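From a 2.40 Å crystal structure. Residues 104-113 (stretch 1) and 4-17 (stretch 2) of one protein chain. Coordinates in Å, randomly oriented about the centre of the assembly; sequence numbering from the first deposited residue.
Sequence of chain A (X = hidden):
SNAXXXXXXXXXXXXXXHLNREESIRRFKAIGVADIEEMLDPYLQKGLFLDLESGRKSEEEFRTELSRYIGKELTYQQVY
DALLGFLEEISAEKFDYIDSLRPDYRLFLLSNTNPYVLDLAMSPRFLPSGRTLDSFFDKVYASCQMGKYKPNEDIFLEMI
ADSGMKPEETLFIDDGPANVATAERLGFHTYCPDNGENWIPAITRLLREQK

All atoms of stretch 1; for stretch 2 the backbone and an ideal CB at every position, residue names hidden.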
# COMPACT_ATOMS: atom_id res chain seq x y z
N ASP A 104 12.17 -18.14 -6.08
CA ASP A 104 12.56 -17.90 -7.47
C ASP A 104 12.78 -16.42 -7.80
O ASP A 104 13.33 -16.09 -8.83
CB ASP A 104 11.53 -18.50 -8.44
CG ASP A 104 11.48 -20.04 -8.39
OD1 ASP A 104 11.95 -20.67 -9.34
OD2 ASP A 104 10.95 -20.62 -7.42
N TYR A 105 12.31 -15.55 -6.93
CA TYR A 105 12.29 -14.11 -7.19
C TYR A 105 12.61 -13.39 -5.92
O TYR A 105 12.37 -13.90 -4.80
CB TYR A 105 10.90 -13.63 -7.69
CG TYR A 105 10.50 -14.26 -8.99
CD1 TYR A 105 10.96 -13.74 -10.20
CD2 TYR A 105 9.67 -15.40 -9.01
CE1 TYR A 105 10.62 -14.32 -11.41
CE2 TYR A 105 9.33 -16.01 -10.23
CZ TYR A 105 9.82 -15.47 -11.43
OH TYR A 105 9.49 -16.07 -12.64
N ARG A 106 13.14 -12.18 -6.10
CA ARG A 106 13.20 -11.22 -5.04
C ARG A 106 11.88 -10.43 -5.04
O ARG A 106 11.44 -9.96 -6.09
CB ARG A 106 14.41 -10.33 -5.25
CG ARG A 106 15.70 -11.06 -5.03
CD ARG A 106 16.88 -10.13 -5.16
NE ARG A 106 17.02 -9.23 -4.01
CZ ARG A 106 17.52 -8.00 -4.09
NH1 ARG A 106 17.89 -7.49 -5.28
NH2 ARG A 106 17.61 -7.25 -3.00
N LEU A 107 11.25 -10.34 -3.88
CA LEU A 107 9.91 -9.80 -3.74
C LEU A 107 9.93 -8.59 -2.84
O LEU A 107 10.56 -8.60 -1.79
CB LEU A 107 8.98 -10.85 -3.12
CG LEU A 107 8.87 -12.16 -3.90
CD1 LEU A 107 7.98 -13.13 -3.18
CD2 LEU A 107 8.39 -11.92 -5.35
N PHE A 108 9.23 -7.55 -3.27
CA PHE A 108 9.21 -6.28 -2.56
C PHE A 108 7.79 -5.74 -2.50
O PHE A 108 6.98 -6.03 -3.36
CB PHE A 108 10.15 -5.30 -3.25
CG PHE A 108 11.55 -5.83 -3.37
CD1 PHE A 108 12.45 -5.70 -2.30
CD2 PHE A 108 11.96 -6.50 -4.52
CE1 PHE A 108 13.73 -6.22 -2.40
CE2 PHE A 108 13.25 -6.99 -4.63
CZ PHE A 108 14.14 -6.86 -3.57
N LEU A 109 7.50 -4.97 -1.45
CA LEU A 109 6.27 -4.20 -1.38
C LEU A 109 6.60 -2.70 -1.51
O LEU A 109 7.50 -2.19 -0.84
CB LEU A 109 5.52 -4.49 -0.08
CG LEU A 109 4.09 -3.93 0.04
CD1 LEU A 109 3.05 -4.87 -0.57
CD2 LEU A 109 3.74 -3.61 1.52
N LEU A 110 5.88 -2.01 -2.39
CA LEU A 110 6.01 -0.55 -2.43
C LEU A 110 4.61 0.02 -2.28
O LEU A 110 3.78 -0.06 -3.18
CB LEU A 110 6.72 -0.03 -3.70
CG LEU A 110 6.77 1.49 -3.84
CD1 LEU A 110 7.60 2.07 -2.72
CD2 LEU A 110 7.29 1.99 -5.24
N SER A 111 4.39 0.65 -1.13
CA SER A 111 3.05 0.99 -0.73
C SER A 111 2.92 2.39 -0.13
O SER A 111 3.72 2.77 0.72
CB SER A 111 2.56 -0.07 0.27
OG SER A 111 1.39 0.34 0.89
N ASN A 112 1.93 3.15 -0.61
CA ASN A 112 1.47 4.34 0.13
C ASN A 112 0.52 3.87 1.21
O ASN A 112 -0.55 3.33 0.93
CB ASN A 112 0.75 5.37 -0.74
CG ASN A 112 1.69 6.18 -1.57
OD1 ASN A 112 2.92 6.09 -1.45
ND2 ASN A 112 1.13 6.99 -2.44
N THR A 113 0.90 4.11 2.46
CA THR A 113 0.15 3.57 3.56
C THR A 113 0.38 4.41 4.82
O THR A 113 1.21 5.32 4.83
CB THR A 113 0.51 2.05 3.77
OG1 THR A 113 -0.52 1.41 4.53
CG2 THR A 113 1.87 1.85 4.44
N UNK A 4 13.09 -13.03 -18.13
CA UNK A 4 12.85 -11.59 -18.12
C UNK A 4 13.01 -10.95 -16.74
O UNK A 4 13.84 -10.06 -16.51
CB UNK A 4 11.44 -11.31 -18.65
N UNK A 5 12.16 -11.43 -15.83
CA UNK A 5 11.90 -10.83 -14.55
C UNK A 5 12.68 -11.57 -13.46
O UNK A 5 12.61 -12.80 -13.37
CB UNK A 5 10.40 -10.84 -14.25
N UNK A 6 13.42 -10.81 -12.65
CA UNK A 6 14.12 -11.30 -11.46
C UNK A 6 13.47 -10.80 -10.14
O UNK A 6 13.58 -11.46 -9.10
CB UNK A 6 15.58 -10.86 -11.52
N UNK A 7 12.83 -9.64 -10.21
CA UNK A 7 12.25 -8.98 -9.05
C UNK A 7 10.78 -8.65 -9.31
O UNK A 7 10.40 -8.35 -10.45
CB UNK A 7 13.03 -7.71 -8.71
N UNK A 8 9.96 -8.72 -8.27
CA UNK A 8 8.57 -8.36 -8.41
C UNK A 8 8.24 -7.47 -7.24
O UNK A 8 8.57 -7.80 -6.10
CB UNK A 8 7.66 -9.59 -8.47
N UNK A 9 7.57 -6.35 -7.51
CA UNK A 9 7.19 -5.35 -6.52
C UNK A 9 5.68 -5.25 -6.54
O UNK A 9 5.09 -5.12 -7.61
CB UNK A 9 7.84 -3.99 -6.80
N UNK A 10 5.06 -5.30 -5.37
CA UNK A 10 3.61 -5.26 -5.24
C UNK A 10 3.20 -4.02 -4.49
O UNK A 10 3.88 -3.63 -3.54
CB UNK A 10 3.08 -6.51 -4.53
N UNK A 11 2.07 -3.42 -4.86
CA UNK A 11 1.39 -2.52 -3.91
C UNK A 11 0.60 -3.39 -2.91
O UNK A 11 0.40 -4.57 -3.14
CB UNK A 11 0.47 -1.54 -4.64
N UNK A 12 0.15 -2.79 -1.82
CA UNK A 12 -0.64 -3.46 -0.82
C UNK A 12 -2.12 -3.22 -1.12
O UNK A 12 -2.82 -4.14 -1.57
CB UNK A 12 -0.27 -2.98 0.58
N UNK A 13 -2.58 -1.99 -0.86
CA UNK A 13 -3.95 -1.60 -1.14
C UNK A 13 -4.23 -1.77 -2.63
O UNK A 13 -3.40 -1.35 -3.48
CB UNK A 13 -4.21 -0.16 -0.70
N UNK A 14 -5.37 -2.38 -2.94
CA UNK A 14 -5.79 -2.53 -4.34
C UNK A 14 -5.34 -3.86 -4.90
O UNK A 14 -6.15 -4.69 -5.31
CB UNK A 14 -5.24 -1.39 -5.20
N UNK A 15 -4.04 -4.09 -4.85
CA UNK A 15 -3.41 -5.31 -5.34
C UNK A 15 -3.59 -6.56 -4.41
O UNK A 15 -4.02 -7.62 -4.85
CB UNK A 15 -1.92 -5.03 -5.54
N UNK A 16 -3.26 -6.41 -3.13
CA UNK A 16 -3.28 -7.53 -2.19
C UNK A 16 -4.47 -7.43 -1.23
O UNK A 16 -5.00 -8.45 -0.76
CB UNK A 16 -1.97 -7.58 -1.40
N UNK A 17 -4.89 -6.20 -0.92
CA UNK A 17 -6.06 -6.01 -0.08
C UNK A 17 -7.06 -5.23 -0.92
O UNK A 17 -6.76 -4.10 -1.34
CB UNK A 17 -5.72 -5.29 1.23

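Two neighbouring strands run parallel here, 106-111 beside 7-10, and their backbones are tied by a ladder in which R106 N, F108 N and L110 N each donate to a carbonyl of stretch 2. Residue identity matters little to that ladder; the choices lie in what each CB meets.

Position 4 has nothing of stretch 1 within reach of its CB, so almost anything would suit; it is M4, a selenomethionine. At position 5 the ideal CB lies 4.5 Å from Y105 CE1, which favours an apolar chain of any shape. I5 fits, bringing CG2 to 4.3 Å from Y105 CE1, while its end leads away.

Position 6 points its CB away into space that stretch 1 leaves empty, so a long or polar residue is as good as any. R6 contributes through its backbone: R6 O accepts from R106 N at 3.1 Å.

Position 7 pairs with R106, and its CB shares a side of the sheet with R106 and F108, 4.1 Å from F108 CE2. A small or medium residue would suit, apolar for the ring or polar for the arginine. N7 sets CB at the edge of the F108 ring and OD1 3.7 Å from R106 CB; its ND2 is hydrogen-bonded elsewhere in the structure.

Position 8 turns to the other side, with L107, its CB 4.0 Å from L107 CD2 and 5.2 Å from Y105 CB. A leucine, isoleucine or methionine could reach both. I8 does so with CD1, 3.8 Å from L107 CD2 and over one face of the Y105 ring, 3.9 Å from its centroid in a CH-pi contact. I8 N also donates to R106 O (2.9 Å).

Position 9 returns to the F108 side, its CB 5.2 Å from L110 CB, a place for a branched or medium apolar residue. V9 divides its methyls: CG1 lies 3.6 Å from L110 CB, CG2 4.0 Å from F108 CB.

Position 10 has L109 CD1 4.3 Å from its CB, and L107 lies on the same side; a large apolar or aromatic chain is invited. F10 answers with CB 4.2 Å from L109 CD1 and CE2 4.2 Å from L107 CD2, which meets the ring at its edge.

At position 11 the CB points away overall, yet it sits 3.9 Å from L110 O, beyond the paired strands. A short polar side chain could gather donors, and D11 does. OD1 accepts from two waters, each at 2.8 Å; water 1 also accepts from S111 OG (2.6 Å), and water 2 from N112 N (2.7 Å).

Position 12 has S111 OG at 3.7 Å and L109 CD1 at 4.0 Å from its CB, so several apolar residues would serve. L12 packs its CB against that methyl.

At position 13 an ideal CB would come no nearer to stretch 1 than 5.3 Å, from N112 O, so stretch 1 sets little limit there; it is G13, whose N donates to water 1. At position 14 phi/psi of 93/-57 would jam a CB against the preceding carbonyl, which calls for glycine, and it is G14. Positions 15 and 17 are out of reach, so stretch 1 sets no preference: V15 and I17. Position 16 points toward stretch 1 from a distance, calling for a long apolar chain; L16 CD1 reaches L109 CD1 at 3.8 Å.

Stretch 2 (4-17) MIRNIVFDLGGVLI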
# COMPACT_ATOMS: atom_id res chain seq x y z
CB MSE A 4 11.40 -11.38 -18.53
CG MSE A 4 11.19 -11.13 -19.99
SE MSE A 4 10.91 -9.22 -20.19
CE MSE A 4 9.25 -9.01 -19.14
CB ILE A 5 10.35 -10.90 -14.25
CG1 ILE A 5 9.51 -10.29 -15.39
CG2 ILE A 5 10.01 -10.30 -12.89
CD1 ILE A 5 9.72 -8.83 -15.63
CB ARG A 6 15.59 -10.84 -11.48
CG ARG A 6 16.45 -11.44 -12.59
CD ARG A 6 17.90 -11.52 -12.11
NE ARG A 6 18.88 -11.64 -13.20
CZ ARG A 6 19.15 -12.76 -13.87
NH1 ARG A 6 18.51 -13.89 -13.58
NH2 ARG A 6 20.05 -12.75 -14.84
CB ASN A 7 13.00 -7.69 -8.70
CG ASN A 7 14.49 -7.77 -9.01
OD1 ASN A 7 15.25 -8.46 -8.33
ND2 ASN A 7 14.91 -7.06 -10.05
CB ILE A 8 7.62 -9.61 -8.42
CG1 ILE A 8 8.05 -10.66 -9.46
CG2 ILE A 8 6.17 -9.20 -8.67
CD1 ILE A 8 7.66 -12.05 -9.05
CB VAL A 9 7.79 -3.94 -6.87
CG1 VAL A 9 7.31 -2.88 -5.86
CG2 VAL A 9 9.30 -3.99 -6.92
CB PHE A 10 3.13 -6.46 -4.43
CG PHE A 10 3.39 -7.79 -5.08
CD1 PHE A 10 2.40 -8.43 -5.82
CD2 PHE A 10 4.62 -8.41 -4.93
CE1 PHE A 10 2.64 -9.66 -6.42
CE2 PHE A 10 4.87 -9.63 -5.54
CZ PHE A 10 3.87 -10.25 -6.28
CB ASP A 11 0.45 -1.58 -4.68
CG ASP A 11 -0.06 -0.41 -3.85
OD1 ASP A 11 0.42 -0.14 -2.72
OD2 ASP A 11 -0.99 0.25 -4.36
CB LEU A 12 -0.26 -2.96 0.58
CG LEU A 12 -0.92 -3.66 1.78
CD1 LEU A 12 -0.67 -5.17 1.81
CD2 LEU A 12 -0.44 -3.00 3.07
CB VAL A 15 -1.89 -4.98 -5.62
CG1 VAL A 15 -1.11 -6.20 -6.06
CG2 VAL A 15 -1.82 -3.89 -6.67
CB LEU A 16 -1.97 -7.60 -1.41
CG LEU A 16 -0.67 -7.84 -2.20
CD1 LEU A 16 0.60 -7.60 -1.35
CD2 LEU A 16 -0.68 -9.26 -2.75
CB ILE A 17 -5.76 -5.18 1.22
CG1 ILE A 17 -4.58 -5.77 2.00
CG2 ILE A 17 -7.04 -5.02 2.10
CD1 ILE A 17 -4.20 -4.93 3.21
O HOH W 1 -0.94 0.38 -0.32
O HOH W 2 0.18 2.66 -2.66
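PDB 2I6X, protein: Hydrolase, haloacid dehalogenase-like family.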